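PDB 3L3S: enoyl-CoA hydratase/isomerase family protein from Ruegeria pomeroyi, which is probably a hydro-lyase of the crotonase superfamily, acting, as relatives do, on acyl groups carried as coenzyme A thioesters. Local coordinates for residues B[22-27]-B[32-37]; B[104-109]-B[203-208]; B[137-142]-B[150-155]; B[217-222]-B[232-237]; B[95-100]-B[123-128]. All coordinates share one frame; numbering follows the deposited sequence.

Contact 1. Residues B[22-27]-B[32-37]; sequences LGRAPA and RAMIAA
Met34, a selenomethionine in the first turns of helix 32-45, reaches the backbone of Gly23 with its terminal methyl, and one long side chain thereby bridges the loop after strand 17-22 to the helix. CE stands 3.4 Å from Gly23 O and 3.7 Å from Gly23 N, contacts of van der Waals character with no hydrogen bond across the segments. The chain leaves the helix with CG anti to the backbone N (chi1 177°), then bends at chi2 (66°) and chi3 (98°), which turns the methyl onto the peptide atoms of the glycine. This is the tightly packed part, and in it Met34 and Leu22 are buried. CE meets Leu22 CG at 4.4 Å, in the last residue of strand 17-22, whose backbone is bonded to His57 of the neighbouring strand. Gly23 O is not left to the methyl alone, since it also accepts a hydrogen bond from His28 ND1.

The solvent side is looser. Arg24 approaches Met34 CE with its CB at 4.3 Å, and the rest of this exposed chain leads away from the methyl, resting partly on Leu8 and Pro29. On another side of the helix, Ile35 packs against helix 84-101. Strand 17-22, the loop and helix 32-45 make the first half of a beta-alpha-beta crossover of the crotonase fold, completed by the parallel neighbouring strand 53-58.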
# COMPACT_ATOMS: atom_id res chain seq x y z
N LEU B 22 -7.83 29.07 4.47
CA LEU B 22 -8.17 29.38 3.08
C LEU B 22 -9.36 30.33 2.92
O LEU B 22 -10.46 30.06 3.42
CB LEU B 22 -8.44 28.07 2.32
CG LEU B 22 -7.35 27.31 1.55
CD1 LEU B 22 -6.13 27.00 2.39
CD2 LEU B 22 -7.95 26.04 0.99
N GLY B 23 -9.13 31.46 2.26
CA GLY B 23 -10.19 32.43 2.03
C GLY B 23 -11.00 32.11 0.78
O GLY B 23 -11.04 30.95 0.35
N ARG B 24 -11.62 33.14 0.20
CA ARG B 24 -12.44 33.04 -1.02
C ARG B 24 -13.61 32.06 -0.85
O ARG B 24 -13.83 31.17 -1.68
CB ARG B 24 -11.58 32.68 -2.25
CG ARG B 24 -10.64 33.76 -2.74
CD ARG B 24 -11.34 34.73 -3.70
NE ARG B 24 -10.41 35.65 -4.35
CZ ARG B 24 -9.94 36.77 -3.80
NH1 ARG B 24 -10.31 37.13 -2.58
NH2 ARG B 24 -9.11 37.55 -4.49
N ALA B 25 -14.32 32.24 0.27
CA ALA B 25 -15.50 31.45 0.64
C ALA B 25 -16.56 31.48 -0.47
O ALA B 25 -16.67 32.48 -1.18
CB ALA B 25 -16.07 32.00 1.95
N PRO B 26 -17.32 30.38 -0.67
CA PRO B 26 -17.32 29.07 0.01
C PRO B 26 -16.45 27.96 -0.58
O PRO B 26 -15.98 27.09 0.15
CB PRO B 26 -18.78 28.69 -0.04
CG PRO B 26 -19.18 29.15 -1.41
CD PRO B 26 -18.53 30.51 -1.51
N ALA B 27 -16.23 28.02 -1.90
CA ALA B 27 -15.46 27.01 -2.64
C ALA B 27 -13.95 26.94 -2.39
O ALA B 27 -13.32 25.93 -2.72
CB ALA B 27 -15.75 27.15 -4.13
N ARG B 32 -4.61 30.92 -9.47
CA ARG B 32 -3.17 31.14 -9.56
C ARG B 32 -2.65 32.00 -8.39
O ARG B 32 -1.59 31.71 -7.83
CB ARG B 32 -2.80 31.72 -10.92
CG ARG B 32 -1.29 31.85 -11.19
CD ARG B 32 -0.52 30.53 -11.05
NE ARG B 32 0.92 30.78 -10.99
CZ ARG B 32 1.59 31.05 -9.87
NH1 ARG B 32 0.97 31.09 -8.70
NH2 ARG B 32 2.89 31.30 -9.93
N ALA B 33 -3.48 32.95 -7.96
CA ALA B 33 -3.14 33.85 -6.86
C ALA B 33 -3.24 33.16 -5.49
O ALA B 33 -2.59 33.59 -4.54
CB ALA B 33 -4.05 35.09 -6.90
N MSE B 34 -4.05 32.10 -5.41
CA MSE B 34 -4.24 31.33 -4.18
C MSE B 34 -3.07 30.36 -4.01
O MSE B 34 -2.56 30.19 -2.90
CB MSE B 34 -5.58 30.59 -4.19
CG MSE B 34 -5.86 29.67 -2.98
SE MSE B 34 -6.04 30.57 -1.26
CE MSE B 34 -7.99 30.64 -1.20
N ILE B 35 -2.64 29.76 -5.12
CA ILE B 35 -1.52 28.83 -5.14
C ILE B 35 -0.24 29.59 -4.74
O ILE B 35 0.54 29.09 -3.94
CB ILE B 35 -1.38 28.17 -6.54
CG1 ILE B 35 -2.54 27.19 -6.76
CG2 ILE B 35 -0.02 27.44 -6.69
CD1 ILE B 35 -2.78 26.83 -8.21
N ALA B 36 -0.09 30.81 -5.26
CA ALA B 36 1.07 31.66 -4.96
C ALA B 36 1.07 32.07 -3.49
O ALA B 36 2.10 32.00 -2.83
CB ALA B 36 1.07 32.90 -5.85
N ALA B 37 -0.12 32.41 -2.96
CA ALA B 37 -0.29 32.80 -1.56
C ALA B 37 0.01 31.63 -0.63
O ALA B 37 0.66 31.81 0.40
CB ALA B 37 -1.70 33.31 -1.31

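Contact 2. Residues B[104-109]-B[203-208]; sequences PKPTIA and GALAAR
NE2 of Gln210 is held by two carbonyl oxygens, those of Leu205 and Arg208, where helix 194-207 ends, and Leu205 is the residue that turns inward there to meet Pro106. The contact illustrates a recurrent element of the crotonase fold: a helix laid against the central beta sheet, here just before strand 107-111. Well away from Leu205, a second polar grip anchors the 104-109 segment, where Lys105 NZ is bonded to the carbonyls of Ala45 and Val51.

Between the two segments the interaction is wholly apolar. CD1 of Leu205 makes the closest contacts, lying against the ring of Pro106, 3.8 Å from CB and 4.1 Å from CG, the leucine branch running at a slant to the ring. The other methyl, Leu205 CD2, stands beside the ring, 4.3 Å from Pro106 CG. The first torsion of the leucine, -104°, departs from a staggered position while chi2 is extended at 178°; together these torsions bring CD1 to Pro106. Thr107 points its side chain away, and Ile108, one place further on, again faces the helix, as expected for alternation along a strand. Val53 of the adjacent strand and Leu169 of a second subunit also pack on Leu205. At the edge of the patch, CD1 of Ile108 approaches CD1 of Leu205 to 4.4 Å.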
# COMPACT_ATOMS: atom_id res chain seq x y z
N PRO B 104 9.59 19.22 5.75
CA PRO B 104 10.12 18.61 6.98
C PRO B 104 9.23 18.78 8.21
O PRO B 104 9.23 17.93 9.09
CB PRO B 104 11.44 19.35 7.17
CG PRO B 104 11.85 19.67 5.79
CD PRO B 104 10.57 20.16 5.19
N LYS B 105 8.49 19.89 8.26
CA LYS B 105 7.56 20.21 9.35
C LYS B 105 6.20 19.57 9.09
O LYS B 105 5.74 19.55 7.94
CB LYS B 105 7.44 21.73 9.51
CG LYS B 105 8.73 22.36 9.98
CD LYS B 105 8.71 23.85 10.02
CE LYS B 105 10.15 24.36 10.09
NZ LYS B 105 10.22 25.82 10.32
N PRO B 106 5.55 18.99 10.13
CA PRO B 106 4.23 18.35 9.98
C PRO B 106 3.12 19.23 9.43
O PRO B 106 2.99 20.39 9.82
CB PRO B 106 3.89 17.91 11.40
CG PRO B 106 5.21 17.67 12.01
CD PRO B 106 6.02 18.84 11.52
N THR B 107 2.41 18.70 8.44
CA THR B 107 1.30 19.39 7.80
C THR B 107 0.00 18.61 8.05
O THR B 107 -0.06 17.40 7.85
CB THR B 107 1.55 19.58 6.29
OG1 THR B 107 1.69 18.30 5.67
CG2 THR B 107 2.84 20.40 6.05
N ILE B 108 -1.00 19.30 8.59
CA ILE B 108 -2.29 18.69 8.93
C ILE B 108 -3.46 19.40 8.25
O ILE B 108 -3.60 20.61 8.35
CB ILE B 108 -2.55 18.70 10.47
CG1 ILE B 108 -1.42 18.00 11.23
CG2 ILE B 108 -3.89 18.01 10.81
CD1 ILE B 108 -1.27 18.41 12.67
N ALA B 109 -4.32 18.61 7.61
CA ALA B 109 -5.50 19.13 6.95
C ALA B 109 -6.76 18.90 7.80
O ALA B 109 -6.99 17.79 8.30
CB ALA B 109 -5.65 18.50 5.59
N GLY B 203 -0.57 21.00 18.60
CA GLY B 203 0.08 21.64 19.74
C GLY B 203 1.09 20.75 20.46
O GLY B 203 2.16 21.22 20.84
N ALA B 204 0.75 19.46 20.59
CA ALA B 204 1.61 18.45 21.21
C ALA B 204 2.81 18.16 20.30
O ALA B 204 3.92 17.99 20.79
CB ALA B 204 0.83 17.16 21.49
N LEU B 205 2.57 18.16 18.98
CA LEU B 205 3.60 17.96 17.98
C LEU B 205 4.61 19.11 18.00
O LEU B 205 5.82 18.88 17.89
CB LEU B 205 3.01 17.84 16.58
CG LEU B 205 2.91 16.46 15.93
CD1 LEU B 205 2.23 16.61 14.58
CD2 LEU B 205 4.29 15.85 15.77
N ALA B 206 4.09 20.32 18.24
CA ALA B 206 4.89 21.54 18.33
C ALA B 206 5.71 21.61 19.63
O ALA B 206 6.74 22.26 19.67
CB ALA B 206 3.97 22.76 18.23
N ALA B 207 5.23 20.92 20.66
CA ALA B 207 5.84 20.88 21.99
C ALA B 207 7.01 19.89 22.19
O ALA B 207 7.73 19.99 23.19
CB ALA B 207 4.76 20.64 23.05
N ARG B 208 7.20 18.96 21.25
CA ARG B 208 8.29 17.98 21.35
C ARG B 208 9.61 18.53 20.83
O ARG B 208 9.66 19.61 20.24
CB ARG B 208 7.99 16.67 20.60
CG ARG B 208 6.60 16.54 20.06
CD ARG B 208 5.90 15.26 20.43
NE ARG B 208 5.89 15.00 21.86
CZ ARG B 208 4.95 14.30 22.50
NH1 ARG B 208 3.92 13.78 21.84
NH2 ARG B 208 5.05 14.13 23.81

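Contact 3. Residues B[137-142]-B[150-155]; sequences FCLPGV and TPAVAV
Leu139 packs against helix 150-155, its two methyls divided between neighbouring residues of that helix. CD2 meets the CB corner of the Pro151 ring at 3.9 Å, and CD1 approaches Ala152 CB more loosely, at 4.5 Å. The fork therefore straddles Pro151 and Ala152, and the leucine passes the proline ring at an angle without stacking on it. CG stands anti to the carbonyl carbon (chi1 -74°), and an extended chi2 of -172° then spreads the two methyls toward the helix. A turn further along, Val155 comes near the same branch, its CG2 about 4.5 Å from Leu139 CD2.

The leucine follows directly on strand 137-138, and Leu120 and Met167 pack on it from helices 118-124 and 161-170. Helix 150-155 turns other residues outward: Val153 and Ala154 meet His223 and Tyr232 of a third subunit. The short loop joining the two segments contains Cys148, found here as cysteinesulfonic acid.

No hydrogen bond or charge links the segments. The chemistry is that of buried methyl and methylene groups in contact, so across this pair of segments packing and exclusion of water, not directional bonds, probably hold the helix beside the strand end.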
# COMPACT_ATOMS: atom_id res chain seq x y z
N PHE B 137 -15.58 13.19 -0.57
CA PHE B 137 -14.34 13.21 -1.34
C PHE B 137 -14.59 12.84 -2.79
O PHE B 137 -15.27 11.86 -3.09
CB PHE B 137 -13.31 12.25 -0.70
CG PHE B 137 -13.13 12.46 0.78
CD1 PHE B 137 -12.20 13.40 1.26
CD2 PHE B 137 -13.96 11.80 1.71
CE1 PHE B 137 -12.09 13.68 2.64
CE2 PHE B 137 -13.86 12.08 3.10
CZ PHE B 137 -12.93 13.01 3.56
N CYS B 138 -13.97 13.60 -3.70
CA CYS B 138 -14.19 13.37 -5.11
C CYS B 138 -13.04 13.75 -6.03
O CYS B 138 -12.17 14.54 -5.67
CB CYS B 138 -15.44 14.16 -5.54
SG CYS B 138 -16.01 13.89 -7.21
N LEU B 139 -13.07 13.12 -7.20
CA LEU B 139 -12.16 13.35 -8.33
C LEU B 139 -13.15 13.34 -9.52
O LEU B 139 -13.30 12.32 -10.20
CB LEU B 139 -11.09 12.24 -8.45
CG LEU B 139 -9.92 12.13 -7.47
CD1 LEU B 139 -8.93 11.08 -7.95
CD2 LEU B 139 -9.21 13.47 -7.32
N PRO B 140 -13.80 14.50 -9.82
CA PRO B 140 -14.79 14.68 -10.89
C PRO B 140 -14.43 14.96 -12.35
O PRO B 140 -15.31 15.34 -13.12
CB PRO B 140 -15.64 15.80 -10.33
CG PRO B 140 -14.60 16.73 -9.78
CD PRO B 140 -13.58 15.80 -9.13
N GLY B 141 -13.17 14.76 -12.74
CA GLY B 141 -12.73 15.03 -14.10
C GLY B 141 -13.45 14.44 -15.30
O GLY B 141 -13.74 15.15 -16.27
N VAL B 142 -13.77 13.14 -15.22
CA VAL B 142 -14.46 12.42 -16.28
C VAL B 142 -15.84 12.98 -16.66
O VAL B 142 -16.25 12.93 -17.82
CB VAL B 142 -14.58 10.92 -15.94
CG1 VAL B 142 -13.24 10.24 -16.12
CG2 VAL B 142 -15.09 10.72 -14.52
N THR B 150 -3.14 15.28 -12.24
CA THR B 150 -2.30 15.81 -11.16
C THR B 150 -2.85 15.50 -9.76
O THR B 150 -2.07 15.13 -8.90
CB THR B 150 -1.89 17.31 -11.37
OG1 THR B 150 -3.04 18.12 -11.66
CG2 THR B 150 -0.89 17.44 -12.49
N PRO B 151 -4.19 15.60 -9.53
CA PRO B 151 -4.65 15.27 -8.18
C PRO B 151 -4.50 13.80 -7.82
O PRO B 151 -4.28 13.48 -6.65
CB PRO B 151 -6.10 15.73 -8.18
CG PRO B 151 -6.06 16.89 -9.06
CD PRO B 151 -5.27 16.36 -10.21
N ALA B 152 -4.53 12.92 -8.83
CA ALA B 152 -4.38 11.48 -8.60
C ALA B 152 -2.96 11.07 -8.21
O ALA B 152 -2.75 9.97 -7.70
CB ALA B 152 -4.86 10.67 -9.80
N VAL B 153 -1.99 11.98 -8.41
CA VAL B 153 -0.60 11.75 -8.03
C VAL B 153 -0.47 11.70 -6.51
O VAL B 153 0.01 10.71 -5.96
CB VAL B 153 0.35 12.83 -8.64
CG1 VAL B 153 1.78 12.68 -8.13
CG2 VAL B 153 0.34 12.73 -10.14
N ALA B 154 -0.96 12.74 -5.84
CA ALA B 154 -0.92 12.81 -4.38
C ALA B 154 -1.88 11.81 -3.74
O ALA B 154 -1.53 11.20 -2.72
CB ALA B 154 -1.22 14.22 -3.90
N VAL B 155 -3.05 11.60 -4.36
CA VAL B 155 -4.06 10.65 -3.87
C VAL B 155 -3.56 9.19 -3.95
O VAL B 155 -3.75 8.42 -3.01
CB VAL B 155 -5.44 10.81 -4.61
CG1 VAL B 155 -6.47 9.83 -4.08
CG2 VAL B 155 -5.99 12.22 -4.42

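Contact 4. Residues B[217-222]-B[232-237]; sequences LETLNR and YALATP
A first torsion of -58° in Thr219 sets CG2 anti to the backbone N and aims it at helix 228-244, while Leu234 leaves that helix with CG likewise anti to its own N (chi1 180°) and runs past the threonine in the opposite sense. The two helices form an antiparallel hairpin near the C-terminus, a part of the crotonase fold commonly engaged in trimer formation. Their axes, measured over these short segments, lie 10.0 Å apart at 172°.

Contact between them is apolar. Thr219 CG2 sits 3.9 Å from CA of Ala235, close to the helix backbone, and 4.1 Å from Leu234 CD2. That same leucine methyl reaches the aliphatic root of Arg222, whose CB is 3.8 Å away. The hydroxyl of Thr219 is used elsewhere, bonded to the carbonyl of Arg215 one turn back. At the exposed margin the guanidinium of Arg222 has Glu218 CG over one face, displaced toward the rim, and the pairing of its NH1 with Glu218 OE1 is long, a matter of charge only.

Other residues of helix 228-244 meet a second subunit: Tyr232 OH is bonded to Gln121 NE2 of that subunit, and Thr236 OG1 to its Ser94 OG. Within the helix, Tyr232 O receives both Thr236 N and Thr236 OG1, from opposite faces of its carbonyl plane, the hydroxyl at 2.8 Å.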
# COMPACT_ATOMS: atom_id res chain seq x y z
N LEU B 217 10.92 12.99 9.99
CA LEU B 217 9.86 13.07 8.98
C LEU B 217 10.48 13.08 7.59
O LEU B 217 9.99 12.40 6.69
CB LEU B 217 9.03 14.34 9.16
CG LEU B 217 7.49 14.26 9.11
CD1 LEU B 217 6.96 15.66 9.03
CD2 LEU B 217 6.92 13.43 7.95
N GLU B 218 11.56 13.85 7.43
CA GLU B 218 12.26 13.98 6.16
C GLU B 218 12.82 12.64 5.71
O GLU B 218 12.62 12.23 4.56
CB GLU B 218 13.37 15.02 6.28
CG GLU B 218 13.99 15.44 4.96
CD GLU B 218 14.71 16.77 5.07
OE1 GLU B 218 15.59 16.91 5.95
OE2 GLU B 218 14.37 17.68 4.28
N THR B 219 13.42 11.91 6.65
CA THR B 219 14.00 10.59 6.40
C THR B 219 12.92 9.58 6.02
O THR B 219 13.12 8.78 5.10
CB THR B 219 14.80 10.12 7.63
OG1 THR B 219 15.82 11.08 7.92
CG2 THR B 219 15.46 8.78 7.40
N LEU B 220 11.74 9.67 6.66
CA LEU B 220 10.60 8.78 6.40
C LEU B 220 10.09 8.91 4.96
O LEU B 220 9.89 7.91 4.28
CB LEU B 220 9.47 9.02 7.41
CG LEU B 220 8.06 8.40 7.28
CD1 LEU B 220 8.09 6.86 7.21
CD2 LEU B 220 7.20 8.86 8.45
N ASN B 221 9.95 10.16 4.50
CA ASN B 221 9.49 10.47 3.16
C ASN B 221 10.47 9.99 2.10
O ASN B 221 10.07 9.41 1.09
CB ASN B 221 9.26 11.98 3.00
CG ASN B 221 8.08 12.48 3.81
OD1 ASN B 221 7.08 11.77 3.99
ND2 ASN B 221 8.19 13.72 4.30
N ARG B 222 11.76 10.20 2.37
CA ARG B 222 12.83 9.80 1.46
C ARG B 222 12.99 8.29 1.30
O ARG B 222 13.14 7.80 0.18
CB ARG B 222 14.15 10.42 1.90
CG ARG B 222 14.27 11.90 1.62
CD ARG B 222 15.55 12.48 2.21
NE ARG B 222 15.90 13.76 1.58
CZ ARG B 222 16.67 14.70 2.13
NH1 ARG B 222 17.20 14.52 3.34
NH2 ARG B 222 16.95 15.79 1.44
N TYR B 232 17.53 1.51 4.95
CA TYR B 232 18.24 1.30 6.20
C TYR B 232 19.60 2.02 6.20
O TYR B 232 20.05 2.48 7.24
CB TYR B 232 18.41 -0.19 6.51
CG TYR B 232 17.23 -0.81 7.23
CD1 TYR B 232 16.81 -0.32 8.49
CD2 TYR B 232 16.51 -1.88 6.66
CE1 TYR B 232 15.69 -0.88 9.17
CE2 TYR B 232 15.39 -2.45 7.33
CZ TYR B 232 14.99 -1.94 8.58
OH TYR B 232 13.88 -2.47 9.23
N ALA B 233 20.20 2.17 5.02
CA ALA B 233 21.49 2.87 4.88
C ALA B 233 21.30 4.36 5.19
O ALA B 233 22.17 4.99 5.79
CB ALA B 233 22.05 2.70 3.49
N LEU B 234 20.15 4.89 4.79
CA LEU B 234 19.83 6.29 5.03
C LEU B 234 19.39 6.49 6.47
O LEU B 234 19.95 7.32 7.20
CB LEU B 234 18.72 6.76 4.09
CG LEU B 234 18.28 8.22 4.23
CD1 LEU B 234 19.26 9.14 3.56
CD2 LEU B 234 16.90 8.40 3.63
N ALA B 235 18.43 5.66 6.88
CA ALA B 235 17.82 5.72 8.19
C ALA B 235 18.68 5.48 9.44
O ALA B 235 18.51 6.19 10.43
CB ALA B 235 16.60 4.83 8.22
N THR B 236 19.61 4.52 9.38
CA THR B 236 20.46 4.19 10.54
C THR B 236 21.29 5.34 11.13
O THR B 236 21.24 5.52 12.36
CB THR B 236 21.28 2.88 10.32
OG1 THR B 236 20.39 1.82 9.97
CG2 THR B 236 22.06 2.49 11.56
N PRO B 237 22.04 6.13 10.31
CA PRO B 237 22.81 7.23 10.92
C PRO B 237 21.88 8.31 11.47
O PRO B 237 22.20 8.97 12.47
CB PRO B 237 23.64 7.76 9.75
CG PRO B 237 23.83 6.58 8.92
CD PRO B 237 22.45 5.98 8.90

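Contact 5. Residues B[95-100]-B[123-128]; sequences ALMLDL and MAACDL
Ala125 and Leu100 carry the apolar part of this contact near the centre of the chain. The alanine methyl projects toward helix 84-101 and is met by Leu100 CD2 at 4.0 Å and by SE of the selenomethionine Met97, 4.2 Å from Ala125 CB. CG of Leu100 stands anti to its backbone N (chi1 -179°), which directs the branch at Ala125, and its CD2 also touches Cys126 SG at 4.4 Å.

Backbone oxygens come close as well, without bonding. Met97 O is 4.0 Å from Ala125 CB, and Leu100 O is 3.8 Å from Ala125 O. Helix and turn are near neighbours here, the CA atoms of Met97 and Ala125 standing 6.1 Å apart.

Polar interactions hold the 123-128 segment from other directions. Cys126 N is bonded to Met123 O within the segment, while both Met123 O and Cys126 O receive the guanidinium of Arg162 from a second subunit. Thr107 OG1 accepts from Asp127 N.

The site thus lies where helix 118-124 gives way to strand 128-131, with helix 84-101 packed over the turn, helix 32-45 touching Leu96 and Asp99, and strand 107-111 touching Leu100 and Cys126.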
# COMPACT_ATOMS: atom_id res chain seq x y z
N ALA B 95 4.38 22.43 -8.10
CA ALA B 95 5.52 22.89 -7.30
C ALA B 95 5.15 23.10 -5.83
O ALA B 95 5.96 22.86 -4.94
CB ALA B 95 6.11 24.17 -7.89
N LEU B 96 3.89 23.51 -5.60
CA LEU B 96 3.36 23.73 -4.26
C LEU B 96 3.14 22.38 -3.57
O LEU B 96 3.65 22.14 -2.47
CB LEU B 96 2.04 24.51 -4.32
CG LEU B 96 1.05 24.48 -3.14
CD1 LEU B 96 1.56 25.29 -1.96
CD2 LEU B 96 -0.30 24.97 -3.59
N MSE B 97 2.44 21.49 -4.28
CA MSE B 97 2.11 20.17 -3.77
C MSE B 97 3.31 19.30 -3.47
O MSE B 97 3.28 18.50 -2.53
CB MSE B 97 1.17 19.46 -4.74
CG MSE B 97 -0.11 20.21 -5.03
SE MSE B 97 -1.20 20.44 -3.47
CE MSE B 97 -2.61 21.57 -4.23
N LEU B 98 4.39 19.51 -4.22
CA LEU B 98 5.66 18.79 -4.05
C LEU B 98 6.29 19.26 -2.74
O LEU B 98 6.50 18.46 -1.83
CB LEU B 98 6.61 19.08 -5.21
CG LEU B 98 7.20 17.94 -6.06
CD1 LEU B 98 8.15 18.52 -7.11
CD2 LEU B 98 7.91 16.91 -5.18
N ASP B 99 6.50 20.58 -2.65
CA ASP B 99 7.07 21.26 -1.48
C ASP B 99 6.32 20.98 -0.18
O ASP B 99 6.93 20.92 0.88
CB ASP B 99 7.04 22.78 -1.71
CG ASP B 99 8.29 23.32 -2.38
OD1 ASP B 99 9.11 22.54 -2.93
OD2 ASP B 99 8.45 24.55 -2.35
N LEU B 100 5.00 20.84 -0.28
CA LEU B 100 4.11 20.57 0.85
C LEU B 100 4.19 19.12 1.35
O LEU B 100 4.13 18.87 2.56
CB LEU B 100 2.66 20.94 0.48
CG LEU B 100 1.55 20.76 1.52
CD1 LEU B 100 1.81 21.65 2.73
CD2 LEU B 100 0.19 21.03 0.91
N MSE B 123 -5.23 18.16 0.39
CA MSE B 123 -5.48 17.37 1.58
C MSE B 123 -4.57 16.12 1.55
O MSE B 123 -3.90 15.82 2.53
CB MSE B 123 -6.95 16.95 1.60
CG MSE B 123 -7.42 16.42 2.92
SE MSE B 123 -8.71 14.98 2.73
CE MSE B 123 -7.43 13.74 1.96
N ALA B 124 -4.52 15.46 0.39
CA ALA B 124 -3.70 14.27 0.20
C ALA B 124 -2.20 14.55 0.33
O ALA B 124 -1.46 13.67 0.75
CB ALA B 124 -4.00 13.63 -1.13
N ALA B 125 -1.78 15.79 0.04
CA ALA B 125 -0.38 16.21 0.13
C ALA B 125 0.04 16.48 1.58
O ALA B 125 1.23 16.54 1.88
CB ALA B 125 -0.12 17.43 -0.74
N CYS B 126 -0.93 16.65 2.47
CA CYS B 126 -0.64 16.87 3.89
C CYS B 126 -0.26 15.53 4.54
O CYS B 126 -0.66 14.48 4.05
CB CYS B 126 -1.84 17.49 4.62
SG CYS B 126 -2.24 19.20 4.13
N ASP B 127 0.56 15.58 5.60
CA ASP B 127 0.99 14.37 6.31
C ASP B 127 -0.20 13.70 6.99
O ASP B 127 -0.38 12.47 6.89
CB ASP B 127 2.05 14.71 7.37
CG ASP B 127 3.34 15.23 6.77
OD1 ASP B 127 3.84 14.64 5.79
OD2 ASP B 127 3.86 16.24 7.28
N LEU B 128 -1.02 14.52 7.66
CA LEU B 128 -2.22 14.04 8.34
C LEU B 128 -3.51 14.74 7.84
O LEU B 128 -3.47 15.83 7.26
CB LEU B 128 -2.07 14.20 9.86
CG LEU B 128 -0.85 13.56 10.54
CD1 LEU B 128 -0.83 13.90 12.02
CD2 LEU B 128 -0.83 12.06 10.32

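How the contacts relate
The five contacts sample one crotonase domain, with contact 5 nearest its centre. Contact 1 comes first along the chain, and its helix touches helix 84-101 of contact 5, where Ile35 meets Leu96. Contacts 2 and 5 interleave in sequence and lie side by side, centres about 14 Å apart, joined through adjacent strands 107-111 and 128-131. Contact 3 falls in sequence between the two segments of contact 2, yet the two lie on opposite sides of the chain's centre, their own centres about 26 Å apart. Contact 4 is last; its centre lies about 34 Å from that of contact 1, across the molecule, yet Leu217 reaches Pro104 of contact 2. Core packing therefore runs continuously into surfaces where contacts 2 to 5 meet other subunits.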